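Local coordinates for protein probable zinc protease PqqL (Escherichia coli, PDB 6OFT) that probably acts as a zinc-dependent M16-family endopeptidase of the periplasm, the chain here being the first half of the full-length protease, at residues H39-Q44 with E230-W234; W120-F126 with L186-Y190; V254-A258 with R323-D329; D329-A335 with V440-L446. One frame throughout, in Å; residues are numbered along the deposited sequence.

In the fold
Interactions 1 and 2 belong to the half of the chain with the predicted zinc site, centres about 17 Å apart, Phe189 of helix 183-193 packing on Thr40 and Gly41. Interactions 3 and 4 belong to the second half, centres about 8 Å apart, and share Asp329, where strand 317-326 gives way to helix 331-348. All four are partly buried, interaction 1 lying nearest the chain's centre (about 16 Å, centre to centre) and interaction 4 farthest (about 31 Å). Chemistry follows place: interaction 1 joins two loops through side-chain amides, interaction 2 sets an aromatic pair and a tyrosine hydroxyl between helix and loop, interaction 3 is backbone pairing within a sheet, and interaction 4 packing alone.

Interaction 1 (H39-Q44 with E230-W234); sequences HTGSLQ and ENRVW
Gln44, Asn231 and Trp234 carry this meeting of two loops, one leaving strand 31-38 of the six-stranded sheet, the other on the way to strand 242-248 of the five-stranded one. Residues 42-44 have helical phi/psi, whereas 230-234 run extended; the closest CA atoms are those of Gln44 and Asn231, 6.7 Å apart. With chi1 and chi2 both m, Gln44 curls its amide against the backbone of Arg232 and binds it twice: Arg232 N donates to Gln44 OE1 at 2.9 Å, and Gln44 NE2 donates to Arg232 O at 2.9 Å. Asn231, chi1 m, takes a hydrogen bond from Thr40, OG1 to OD1 2.8 Å, while its ND2 bonds to Asn198. Trp234 (chi1 m, chi2 -94°) brings its six-membered ring alongside, with CZ3 3.6 Å from Gln44 NE2 at the ring edge and 4.3 Å from Leu43 CB; CH2 lies 3.5 Å from Leu43 O. Arg165 makes a cation-pi contact with the same indole and bonds Leu43 O. Thr40 lies about 11 Å, side chain to side chain, from the predicted zinc ligand His54. Because one primary amide satisfies both polar atoms of Arg232's backbone, Gln44 pairs with this extended loop much as a neighbouring strand would.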
loop_
_atom_site.group_PDB
_atom_site.type_symbol
_atom_site.label_atom_id
_atom_site.label_comp_id
_atom_site.label_asym_id
_atom_site.label_seq_id
_atom_site.Cartn_x
_atom_site.Cartn_y
_atom_site.Cartn_z
ATOM N N HIS A 39 6.876 -13.431 -3.394
ATOM C CA HIS A 39 5.444 -13.173 -3.590
ATOM C C HIS A 39 4.554 -13.849 -2.543
ATOM O O HIS A 39 3.423 -14.271 -2.856
ATOM C CB HIS A 39 5.022 -13.538 -5.020
ATOM C CG HIS A 39 5.662 -12.677 -6.068
ATOM N ND1 HIS A 39 4.956 -11.673 -6.700
ATOM C CD2 HIS A 39 6.918 -12.712 -6.571
ATOM C CE1 HIS A 39 5.799 -11.126 -7.565
ATOM N NE2 HIS A 39 6.993 -11.721 -7.522
ATOM N N THR A 40 5.071 -13.941 -1.293
ATOM C CA THR A 40 4.387 -14.552 -0.156
ATOM C C THR A 40 4.702 -13.740 1.091
ATOM O O THR A 40 5.875 -13.437 1.354
ATOM C CB THR A 40 4.841 -16.016 0.052
ATOM O OG1 THR A 40 4.574 -16.790 -1.110
ATOM C CG2 THR A 40 4.190 -16.679 1.292
ATOM N N GLY A 41 3.642 -13.416 1.829
ATOM C CA GLY A 41 3.671 -12.736 3.114
ATOM C C GLY A 41 2.928 -13.544 4.169
ATOM O O GLY A 41 2.875 -14.770 4.098
ATOM N N SER A 42 2.338 -12.866 5.149
ATOM C CA SER A 42 1.612 -13.498 6.250
ATOM C C SER A 42 0.308 -14.177 5.836
ATOM O O SER A 42 -0.121 -15.066 6.555
ATOM C CB SER A 42 1.337 -12.484 7.354
ATOM O OG SER A 42 0.572 -11.412 6.829
ATOM N N LEU A 43 -0.346 -13.757 4.713
ATOM C CA LEU A 43 -1.633 -14.368 4.316
ATOM C C LEU A 43 -1.554 -15.893 4.191
ATOM O O LEU A 43 -2.493 -16.590 4.569
ATOM C CB LEU A 43 -2.207 -13.780 3.008
ATOM C CG LEU A 43 -2.641 -12.306 2.965
ATOM C CD1 LEU A 43 -3.043 -11.912 1.580
ATOM C CD2 LEU A 43 -3.765 -12.008 3.914
ATOM N N GLN A 44 -0.430 -16.403 3.662
ATOM C CA GLN A 44 -0.227 -17.831 3.388
ATOM C C GLN A 44 0.093 -18.697 4.591
ATOM O O GLN A 44 0.109 -19.923 4.449
ATOM C CB GLN A 44 0.842 -18.020 2.313
ATOM C CG GLN A 44 0.528 -17.305 1.003
ATOM C CD GLN A 44 -0.787 -17.701 0.365
ATOM O OE1 GLN A 44 -1.194 -18.864 0.369
ATOM N NE2 GLN A 44 -1.473 -16.726 -0.214
ATOM N N GLU A 230 1.496 -23.213 -4.238
ATOM C CA GLU A 230 0.695 -22.162 -4.863
ATOM C C GLU A 230 0.144 -21.196 -3.821
ATOM O O GLU A 230 -0.308 -21.630 -2.760
ATOM C CB GLU A 230 -0.412 -22.727 -5.783
ATOM C CG GLU A 230 -1.484 -23.560 -5.093
ATOM C CD GLU A 230 -2.731 -23.839 -5.913
ATOM O OE1 GLU A 230 -3.844 -23.722 -5.348
ATOM O OE2 GLU A 230 -2.601 -24.179 -7.112
ATOM N N ASN A 231 0.222 -19.892 -4.102
ATOM C CA ASN A 231 -0.318 -18.874 -3.197
ATOM C C ASN A 231 -1.827 -18.934 -3.302
ATOM O O ASN A 231 -2.357 -18.853 -4.407
ATOM C CB ASN A 231 0.187 -17.472 -3.556
ATOM C CG ASN A 231 1.604 -17.214 -3.111
ATOM O OD1 ASN A 231 1.894 -17.063 -1.913
ATOM N ND2 ASN A 231 2.517 -17.155 -4.068
ATOM N N ARG A 232 -2.507 -19.155 -2.172
ATOM C CA ARG A 232 -3.970 -19.233 -2.144
ATOM C C ARG A 232 -4.546 -17.826 -2.162
ATOM O O ARG A 232 -3.852 -16.869 -1.795
ATOM C CB ARG A 232 -4.452 -19.998 -0.908
ATOM C CG ARG A 232 -4.114 -21.486 -0.922
ATOM C CD ARG A 232 -4.146 -22.075 0.474
ATOM N NE ARG A 232 -5.507 -22.180 1.009
ATOM C CZ ARG A 232 -5.800 -22.496 2.267
ATOM N NH1 ARG A 232 -4.830 -22.730 3.145
ATOM N NH2 ARG A 232 -7.064 -22.570 2.662
ATOM N N VAL A 233 -5.794 -17.690 -2.632
ATOM C CA VAL A 233 -6.503 -16.411 -2.709
ATOM C C VAL A 233 -7.808 -16.583 -1.932
ATOM O O VAL A 233 -8.494 -17.596 -2.102
ATOM C CB VAL A 233 -6.721 -15.919 -4.185
ATOM C CG1 VAL A 233 -7.503 -14.611 -4.239
ATOM C CG2 VAL A 233 -5.388 -15.749 -4.917
ATOM N N TRP A 234 -8.100 -15.635 -1.031
ATOM C CA TRP A 234 -9.327 -15.623 -0.237
ATOM C C TRP A 234 -10.208 -14.436 -0.696
ATOM O O TRP A 234 -9.927 -13.281 -0.334
ATOM C CB TRP A 234 -9.028 -15.545 1.270
ATOM C CG TRP A 234 -8.389 -16.778 1.837
ATOM C CD1 TRP A 234 -9.021 -17.832 2.433
ATOM C CD2 TRP A 234 -6.987 -17.094 1.839
ATOM N NE1 TRP A 234 -8.099 -18.777 2.820
ATOM C CE2 TRP A 234 -6.842 -18.347 2.473
ATOM C CE3 TRP A 234 -5.833 -16.418 1.397
ATOM C CZ2 TRP A 234 -5.591 -18.957 2.645
ATOM C CZ3 TRP A 234 -4.594 -17.009 1.595
ATOM C CH2 TRP A 234 -4.479 -18.248 2.240
#

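Interaction 2 (W120-F126 with L186-Y190); sequences WSNAATF and LRQFY
Tyr190 is the bump here, reaching from helix 183-193 into the hollow of the turn that follows helix 107-122. Residues 186-190 are helical; the other segment starts in helix 107-122, and the chain then loops to Phe126, whose phi/psi is 52/55. CA atoms approach at Phe126-Arg187 (6.8 Å) and Asn122-Tyr190 (8.3 Å). With chi1 t, Tyr190 sends OH to Trp120 O (2.7 Å, donating) and receives Ala124 N (3.2 Å); Ala124 CB sits 3.6 Å from its CZ. This packing lies in the half with the predicted M16 zinc site: the side chain of Phe126 is about 8 Å from that of His58, and Leu186 about 7 Å from Glu134. Phe126, chi1 m, fills the groove between Leu186 and Tyr190. Its edge meets the Tyr190 face in a T-shaped pair, centroids 5.1 Å apart and planes at 69°, while CD1 touches Leu186 CB at 3.9 Å. Arg187, chi1 t, bends round Phe126 CB, which lies over its guanidinium face, and donates NH1 to Thr125 O at 2.8 Å.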
loop_
_atom_site.group_PDB
_atom_site.type_symbol
_atom_site.label_atom_id
_atom_site.label_comp_id
_atom_site.label_asym_id
_atom_site.label_seq_id
_atom_site.Cartn_x
_atom_site.Cartn_y
_atom_site.Cartn_z
ATOM N N TRP A 120 20.247 -15.880 0.242
ATOM C CA TRP A 120 18.984 -15.616 0.925
ATOM C C TRP A 120 17.887 -16.443 0.224
ATOM O O TRP A 120 16.955 -16.900 0.880
ATOM C CB TRP A 120 18.638 -14.120 0.860
ATOM C CG TRP A 120 19.386 -13.257 1.835
ATOM C CD1 TRP A 120 20.034 -13.658 2.971
ATOM C CD2 TRP A 120 19.531 -11.834 1.769
ATOM N NE1 TRP A 120 20.554 -12.566 3.630
ATOM C CE2 TRP A 120 20.243 -11.430 2.924
ATOM C CE3 TRP A 120 19.099 -10.847 0.857
ATOM C CZ2 TRP A 120 20.543 -10.088 3.186
ATOM C CZ3 TRP A 120 19.394 -9.517 1.123
ATOM C CH2 TRP A 120 20.098 -9.149 2.281
ATOM N N SER A 121 18.031 -16.646 -1.110
ATOM C CA SER A 121 17.092 -17.393 -1.943
ATOM C C SER A 121 16.881 -18.864 -1.548
ATOM O O SER A 121 15.749 -19.337 -1.660
ATOM C CB SER A 121 17.487 -17.302 -3.413
ATOM O OG SER A 121 17.383 -15.964 -3.871
ATOM N N ASN A 122 17.950 -19.588 -1.126
ATOM C CA ASN A 122 17.869 -21.023 -0.787
ATOM C C ASN A 122 18.921 -21.551 0.225
ATOM O O ASN A 122 18.953 -22.761 0.463
ATOM C CB ASN A 122 17.943 -21.866 -2.088
ATOM C CG ASN A 122 19.323 -21.960 -2.710
ATOM O OD1 ASN A 122 20.230 -21.150 -2.456
ATOM N ND2 ASN A 122 19.521 -22.978 -3.528
ATOM N N ALA A 123 19.799 -20.689 0.782
ATOM C CA ALA A 123 20.868 -21.196 1.656
ATOM C C ALA A 123 20.883 -20.625 3.090
ATOM O O ALA A 123 21.901 -20.755 3.777
ATOM C CB ALA A 123 22.223 -21.016 0.989
ATOM N N ALA A 124 19.747 -20.086 3.570
ATOM C CA ALA A 124 19.613 -19.615 4.965
ATOM C C ALA A 124 19.680 -20.863 5.865
ATOM O O ALA A 124 19.119 -21.897 5.493
ATOM C CB ALA A 124 18.288 -18.908 5.160
ATOM N N THR A 125 20.379 -20.782 7.015
ATOM C CA THR A 125 20.624 -21.962 7.866
ATOM C C THR A 125 19.722 -22.134 9.103
ATOM O O THR A 125 19.605 -23.270 9.579
ATOM C CB THR A 125 22.101 -22.029 8.298
ATOM O OG1 THR A 125 22.463 -20.813 8.954
ATOM C CG2 THR A 125 23.040 -22.300 7.123
ATOM N N PHE A 126 19.122 -21.046 9.647
ATOM C CA PHE A 126 18.254 -21.126 10.837
ATOM C C PHE A 126 18.917 -21.866 12.009
ATOM O O PHE A 126 18.358 -22.838 12.513
ATOM C CB PHE A 126 16.876 -21.753 10.514
ATOM C CG PHE A 126 16.141 -21.110 9.374
ATOM C CD1 PHE A 126 15.313 -20.014 9.589
ATOM C CD2 PHE A 126 16.289 -21.586 8.073
ATOM C CE1 PHE A 126 14.645 -19.402 8.521
ATOM C CE2 PHE A 126 15.616 -20.981 7.012
ATOM C CZ PHE A 126 14.804 -19.889 7.242
ATOM N N LEU A 186 10.449 -23.104 10.915
ATOM C CA LEU A 186 10.820 -21.889 10.171
ATOM C C LEU A 186 11.405 -22.287 8.820
ATOM O O LEU A 186 11.072 -21.676 7.807
ATOM C CB LEU A 186 11.851 -21.057 10.949
ATOM C CG LEU A 186 11.392 -20.429 12.247
ATOM C CD1 LEU A 186 12.572 -19.827 12.968
ATOM C CD2 LEU A 186 10.318 -19.355 12.003
ATOM N N ARG A 187 12.241 -23.349 8.817
ATOM C CA ARG A 187 12.892 -23.929 7.641
ATOM C C ARG A 187 11.830 -24.467 6.691
ATOM O O ARG A 187 11.966 -24.301 5.489
ATOM C CB ARG A 187 13.824 -25.080 8.078
ATOM C CG ARG A 187 14.970 -25.399 7.122
ATOM C CD ARG A 187 15.810 -26.598 7.579
ATOM N NE ARG A 187 16.079 -26.586 9.024
ATOM C CZ ARG A 187 17.155 -26.049 9.594
ATOM N NH1 ARG A 187 18.106 -25.500 8.847
ATOM N NH2 ARG A 187 17.297 -26.073 10.913
ATOM N N GLN A 188 10.778 -25.118 7.230
ATOM C CA GLN A 188 9.683 -25.683 6.437
ATOM C C GLN A 188 8.939 -24.592 5.636
ATOM O O GLN A 188 8.720 -24.773 4.436
ATOM C CB GLN A 188 8.733 -26.468 7.358
ATOM C CG GLN A 188 7.626 -27.249 6.655
ATOM C CD GLN A 188 6.884 -28.212 7.575
ATOM O OE1 GLN A 188 6.258 -29.176 7.116
ATOM N NE2 GLN A 188 6.927 -27.986 8.890
ATOM N N PHE A 189 8.578 -23.462 6.285
ATOM C CA PHE A 189 7.898 -22.342 5.610
ATOM C C PHE A 189 8.816 -21.783 4.519
ATOM O O PHE A 189 8.383 -21.605 3.386
ATOM C CB PHE A 189 7.534 -21.238 6.623
ATOM C CG PHE A 189 6.762 -20.065 6.059
ATOM C CD1 PHE A 189 5.375 -20.022 6.140
ATOM C CD2 PHE A 189 7.427 -18.987 5.473
ATOM C CE1 PHE A 189 4.661 -18.932 5.625
ATOM C CE2 PHE A 189 6.713 -17.900 4.960
ATOM C CZ PHE A 189 5.336 -17.876 5.043
ATOM N N TYR A 190 10.085 -21.535 4.870
ATOM C CA TYR A 190 11.124 -21.045 3.967
ATOM C C TYR A 190 11.262 -21.905 2.714
ATOM O O TYR A 190 11.239 -21.362 1.611
ATOM C CB TYR A 190 12.453 -20.977 4.721
ATOM C CG TYR A 190 13.659 -20.573 3.901
ATOM C CD1 TYR A 190 13.826 -19.260 3.470
ATOM C CD2 TYR A 190 14.698 -21.473 3.667
ATOM C CE1 TYR A 190 14.973 -18.864 2.788
ATOM C CE2 TYR A 190 15.857 -21.083 3.000
ATOM C CZ TYR A 190 15.992 -19.775 2.567
ATOM O OH TYR A 190 17.130 -19.381 1.904
#

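Interaction 3 (V254-A258 with R323-D329); sequences VNGIA and RVNARDD
This is antiparallel strand pairing inside the five-stranded sheet of the chain's second half, where strand 256-264 lies between 430-436 and 317-326. The short segments 256-258 and 323-326 run 4.8 Å apart at 171°. Ile257 and Val324 form the hydrogen-bonded pair, N to O 3.1 Å from Ile257 to Val324 and 3.0 Å from Val324 to Ile257; Gly256-Asn325 and Ala258-Arg323 flank it as non-hydrogen-bonded pairs, CA atoms 4.3 and 4.1 Å apart. Ala326 N to Asn255 O, 2.8 Å, extends the ladder. Ile257 and Val324 point to the face packed by Leu338 of helix 331-348. On the other face Arg323, chi1 and chi2 t, lays its guanidinium over Ala258, CZ to CB 3.7 Å, and makes a salt bridge to Glu433. A CB on Gly256 would fall 2.8 Å from Val324 O, a clash. Asn255 (chi1 m) also donates ND2 to Asp328 O at 2.9 Å and bonds Asn437. Backbone bonds thus set the strand register, and the Asn255 amide carries the pairing into the following turn.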
loop_
_atom_site.group_PDB
_atom_site.type_symbol
_atom_site.label_atom_id
_atom_site.label_comp_id
_atom_site.label_asym_id
_atom_site.label_seq_id
_atom_site.Cartn_x
_atom_site.Cartn_y
_atom_site.Cartn_z
ATOM N N VAL A 254 -5.966 14.687 16.269
ATOM C CA VAL A 254 -7.083 15.253 15.505
ATOM C C VAL A 254 -8.423 14.574 15.822
ATOM O O VAL A 254 -8.533 13.348 15.757
ATOM C CB VAL A 254 -6.751 15.236 13.978
ATOM C CG1 VAL A 254 -7.945 15.647 13.127
ATOM C CG2 VAL A 254 -5.544 16.122 13.658
ATOM N N ASN A 255 -9.440 15.386 16.151
ATOM C CA ASN A 255 -10.798 14.907 16.382
ATOM C C ASN A 255 -11.553 15.056 15.078
ATOM O O ASN A 255 -11.255 15.966 14.311
ATOM C CB ASN A 255 -11.492 15.679 17.503
ATOM C CG ASN A 255 -10.856 15.479 18.860
ATOM O OD1 ASN A 255 -10.424 14.380 19.238
ATOM N ND2 ASN A 255 -10.779 16.547 19.625
ATOM N N GLY A 256 -12.492 14.154 14.810
ATOM C CA GLY A 256 -13.260 14.222 13.571
ATOM C C GLY A 256 -14.259 13.112 13.350
ATOM O O GLY A 256 -14.481 12.268 14.222
ATOM N N ILE A 257 -14.866 13.126 12.161
ATOM C CA ILE A 257 -15.882 12.173 11.730
ATOM C C ILE A 257 -15.571 11.697 10.309
ATOM O O ILE A 257 -15.140 12.484 9.474
ATOM C CB ILE A 257 -17.327 12.761 11.894
ATOM C CG1 ILE A 257 -18.424 11.682 11.643
ATOM C CG2 ILE A 257 -17.546 14.036 11.043
ATOM C CD1 ILE A 257 -19.831 12.014 12.157
ATOM N N ALA A 258 -15.782 10.403 10.046
ATOM C CA ALA A 258 -15.559 9.851 8.724
ATOM C C ALA A 258 -16.615 8.800 8.368
ATOM O O ALA A 258 -17.109 8.086 9.247
ATOM C CB ALA A 258 -14.158 9.244 8.643
ATOM N N ARG A 323 -13.737 12.081 5.180
ATOM C CA ARG A 323 -13.447 12.596 6.511
ATOM C C ARG A 323 -13.489 14.113 6.618
ATOM O O ARG A 323 -13.057 14.809 5.703
ATOM C CB ARG A 323 -12.084 12.051 6.976
ATOM C CG ARG A 323 -11.656 12.500 8.383
ATOM C CD ARG A 323 -10.295 11.958 8.767
ATOM N NE ARG A 323 -10.271 10.495 8.845
ATOM C CZ ARG A 323 -10.746 9.791 9.867
ATOM N NH1 ARG A 323 -11.299 10.407 10.906
ATOM N NH2 ARG A 323 -10.676 8.465 9.858
ATOM N N VAL A 324 -14.005 14.614 7.760
ATOM C CA VAL A 324 -14.014 16.025 8.119
ATOM C C VAL A 324 -13.369 16.123 9.512
ATOM O O VAL A 324 -13.836 15.475 10.454
ATOM C CB VAL A 324 -15.408 16.718 8.044
ATOM C CG1 VAL A 324 -15.382 18.078 8.736
ATOM C CG2 VAL A 324 -15.883 16.877 6.598
ATOM N N ASN A 325 -12.288 16.917 9.627
ATOM C CA ASN A 325 -11.578 17.141 10.882
ATOM C C ASN A 325 -12.239 18.267 11.664
ATOM O O ASN A 325 -12.532 19.332 11.110
ATOM C CB ASN A 325 -10.098 17.409 10.636
ATOM C CG ASN A 325 -9.420 16.327 9.816
ATOM O OD1 ASN A 325 -8.763 16.607 8.808
ATOM N ND2 ASN A 325 -9.583 15.065 10.211
ATOM N N ALA A 326 -12.517 18.002 12.947
ATOM C CA ALA A 326 -13.180 18.937 13.843
ATOM C C ALA A 326 -12.282 20.044 14.375
ATOM O O ALA A 326 -11.084 19.848 14.603
ATOM C CB ALA A 326 -13.825 18.192 14.997
ATOM N N ARG A 327 -12.893 21.218 14.564
ATOM C CA ARG A 327 -12.282 22.398 15.158
ATOM C C ARG A 327 -12.425 22.139 16.659
ATOM O O ARG A 327 -13.549 22.149 17.175
ATOM C CB ARG A 327 -13.057 23.654 14.725
ATOM C CG ARG A 327 -12.627 24.932 15.417
ATOM C CD ARG A 327 -13.524 26.082 15.007
ATOM N NE ARG A 327 -13.008 27.374 15.464
ATOM C CZ ARG A 327 -12.100 28.091 14.811
ATOM N NH1 ARG A 327 -11.692 29.253 15.298
ATOM N NH2 ARG A 327 -11.583 27.644 13.671
ATOM N N ASP A 328 -11.294 21.804 17.324
ATOM C CA ASP A 328 -11.202 21.461 18.748
ATOM C C ASP A 328 -12.023 20.195 19.088
ATOM O O ASP A 328 -11.670 19.095 18.642
ATOM C CB ASP A 328 -11.584 22.656 19.661
ATOM C CG ASP A 328 -10.793 23.927 19.418
ATOM O OD1 ASP A 328 -9.541 23.871 19.494
ATOM O OD2 ASP A 328 -11.427 24.986 19.175
ATOM N N ASP A 329 -13.124 20.378 19.849
ATOM C CA ASP A 329 -14.043 19.341 20.325
ATOM C C ASP A 329 -15.442 19.485 19.702
ATOM O O ASP A 329 -16.376 18.793 20.110
ATOM C CB ASP A 329 -14.126 19.408 21.867
ATOM C CG ASP A 329 -12.783 19.283 22.564
ATOM O OD1 ASP A 329 -11.858 18.674 21.975
ATOM O OD2 ASP A 329 -12.653 19.794 23.693
#

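Interaction 4 (D329-A335 with V440-L446); sequences DNMQDAA and VAAKKAL
A helix start and a helix end pack together beside the five-stranded sheet: Asp329-Ala335 leads into helix 331-348, and Val440-Leu446 closes helix 439-444. Asn330, at the N-cap position but without a side-chain capping bond, is the centre of an inverse gamma turn, with a weak bond from Met331 N to Asp329 O at 2.8 Å; residues 331-335 are then helical. Across the contact 440-444 are helical, and Ala445 and Leu446 turn extended, psi 137° in both. CA atoms come closest at Asp329-Ala441, 4.3 Å, and Met331-Ala445, 5.5 Å. Asp329, chi1 m, lies against the helix, OD2 3.4 Å from Val440 CB and OD1 3.6 Å from Ala441 CB; OD1 bonds Asn438, whose own OD1 accepts from Ala441 N. Here the strand-to-helix connection of the second M16 domain leaves the sheet, strand 317-326 passing into helix 331-348, and the 440-446 segment, following strand 430-436, packs beside it. Met331, all chi m, rests on the helix end, CG 3.5 Å from Ala441 O and CB 3.4 Å from Lys444 O, while CE reaches Gly256 O at 3.4 Å. The Lys444 chain, extended beyond chi1, runs past the turn, CD 3.1 Å from Asp329 O. Leu446, chi1 m and chi2 p, sets CD2 3.8 Å from Ala335 CB and 3.7 Å from Gln332 NE2, with CD1 3.8 Å from Met331 O.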
loop_
_atom_site.group_PDB
_atom_site.type_symbol
_atom_site.label_atom_id
_atom_site.label_comp_id
_atom_site.label_asym_id
_atom_site.label_seq_id
_atom_site.Cartn_x
_atom_site.Cartn_y
_atom_site.Cartn_z
ATOM N N ASP A 329 -13.124 20.378 19.849
ATOM C CA ASP A 329 -14.043 19.341 20.325
ATOM C C ASP A 329 -15.442 19.485 19.702
ATOM O O ASP A 329 -16.376 18.793 20.110
ATOM C CB ASP A 329 -14.126 19.408 21.867
ATOM C CG ASP A 329 -12.783 19.283 22.564
ATOM O OD1 ASP A 329 -11.858 18.674 21.975
ATOM O OD2 ASP A 329 -12.653 19.794 23.693
ATOM N N ASN A 330 -15.575 20.361 18.696
ATOM C CA ASN A 330 -16.840 20.633 18.037
ATOM C C ASN A 330 -17.214 19.507 17.063
ATOM O O ASN A 330 -17.067 19.640 15.844
ATOM C CB ASN A 330 -16.831 22.037 17.398
ATOM C CG ASN A 330 -16.435 23.163 18.345
ATOM O OD1 ASN A 330 -16.500 23.051 19.585
ATOM N ND2 ASN A 330 -16.009 24.284 17.774
ATOM N N MET A 331 -17.707 18.389 17.627
ATOM C CA MET A 331 -18.114 17.200 16.867
ATOM C C MET A 331 -19.361 17.431 16.015
ATOM O O MET A 331 -19.471 16.850 14.935
ATOM C CB MET A 331 -18.273 15.971 17.783
ATOM C CG MET A 331 -17.017 15.634 18.600
ATOM S SD MET A 331 -15.510 15.394 17.623
ATOM C CE MET A 331 -15.761 13.725 17.042
ATOM N N GLN A 332 -20.277 18.301 16.476
ATOM C CA GLN A 332 -21.517 18.625 15.763
ATOM C C GLN A 332 -21.239 19.353 14.451
ATOM O O GLN A 332 -21.821 19.000 13.422
ATOM C CB GLN A 332 -22.475 19.428 16.654
ATOM C CG GLN A 332 -23.926 19.407 16.177
ATOM C CD GLN A 332 -24.590 18.072 16.406
ATOM O OE1 GLN A 332 -24.691 17.582 17.538
ATOM N NE2 GLN A 332 -25.059 17.461 15.331
ATOM N N ASP A 333 -20.311 20.318 14.474
ATOM C CA ASP A 333 -19.930 21.087 13.288
ATOM C C ASP A 333 -19.249 20.236 12.230
ATOM O O ASP A 333 -19.494 20.445 11.040
ATOM C CB ASP A 333 -19.076 22.313 13.670
ATOM C CG ASP A 333 -19.855 23.419 14.364
ATOM O OD1 ASP A 333 -19.212 24.334 14.921
ATOM O OD2 ASP A 333 -21.106 23.369 14.349
ATOM N N ALA A 334 -18.403 19.275 12.666
ATOM C CA ALA A 334 -17.702 18.333 11.794
ATOM C C ALA A 334 -18.725 17.448 11.074
ATOM O O ALA A 334 -18.696 17.356 9.845
ATOM C CB ALA A 334 -16.746 17.471 12.610
ATOM N N ALA A 335 -19.657 16.845 11.846
ATOM C CA ALA A 335 -20.729 15.988 11.346
ATOM C C ALA A 335 -21.602 16.782 10.364
ATOM O O ALA A 335 -21.867 16.294 9.259
ATOM C CB ALA A 335 -21.561 15.461 12.507
ATOM N N VAL A 440 -14.297 16.018 26.665
ATOM C CA VAL A 440 -15.210 17.067 26.166
ATOM C C VAL A 440 -15.673 16.632 24.748
ATOM O O VAL A 440 -16.878 16.587 24.493
ATOM C CB VAL A 440 -14.609 18.502 26.170
ATOM C CG1 VAL A 440 -15.644 19.541 25.736
ATOM C CG2 VAL A 440 -14.015 18.867 27.529
ATOM N N ALA A 441 -14.722 16.255 23.859
ATOM C CA ALA A 441 -15.055 15.773 22.511
ATOM C C ALA A 441 -15.817 14.440 22.584
ATOM O O ALA A 441 -16.721 14.220 21.771
ATOM C CB ALA A 441 -13.800 15.627 21.659
ATOM N N ALA A 442 -15.479 13.572 23.581
ATOM C CA ALA A 442 -16.118 12.265 23.809
ATOM C C ALA A 442 -17.588 12.426 24.148
ATOM O O ALA A 442 -18.416 11.658 23.658
ATOM C CB ALA A 442 -15.404 11.498 24.917
ATOM N N LYS A 443 -17.907 13.440 24.981
ATOM C CA LYS A 443 -19.269 13.801 25.387
ATOM C C LYS A 443 -19.984 14.466 24.201
ATOM O O LYS A 443 -21.204 14.364 24.092
ATOM C CB LYS A 443 -19.211 14.751 26.613
ATOM C CG LYS A 443 -20.554 15.171 27.227
ATOM C CD LYS A 443 -21.082 14.178 28.266
ATOM C CE LYS A 443 -21.988 14.832 29.290
ATOM N NZ LYS A 443 -23.305 15.228 28.720
ATOM N N LYS A 444 -19.224 15.138 23.316
ATOM C CA LYS A 444 -19.756 15.829 22.133
ATOM C C LYS A 444 -19.978 14.916 20.918
ATOM O O LYS A 444 -20.760 15.274 20.033
ATOM C CB LYS A 444 -18.892 17.047 21.766
ATOM C CG LYS A 444 -19.296 18.270 22.594
ATOM C CD LYS A 444 -18.378 19.457 22.416
ATOM C CE LYS A 444 -18.819 20.637 23.247
ATOM N NZ LYS A 444 -17.976 21.832 22.984
ATOM N N ALA A 445 -19.329 13.729 20.889
ATOM C CA ALA A 445 -19.470 12.764 19.794
ATOM C C ALA A 445 -20.934 12.350 19.597
ATOM O O ALA A 445 -21.667 12.161 20.570
ATOM C CB ALA A 445 -18.594 11.541 20.047
ATOM N N LEU A 446 -21.370 12.267 18.335
ATOM C CA LEU A 446 -22.747 11.907 18.018
ATOM C C LEU A 446 -22.947 10.407 18.174
ATOM O O LEU A 446 -22.101 9.624 17.740
ATOM C CB LEU A 446 -23.107 12.331 16.574
ATOM C CG LEU A 446 -23.507 13.793 16.303
ATOM C CD1 LEU A 446 -22.303 14.753 16.383
ATOM C CD2 LEU A 446 -24.101 13.919 14.913
#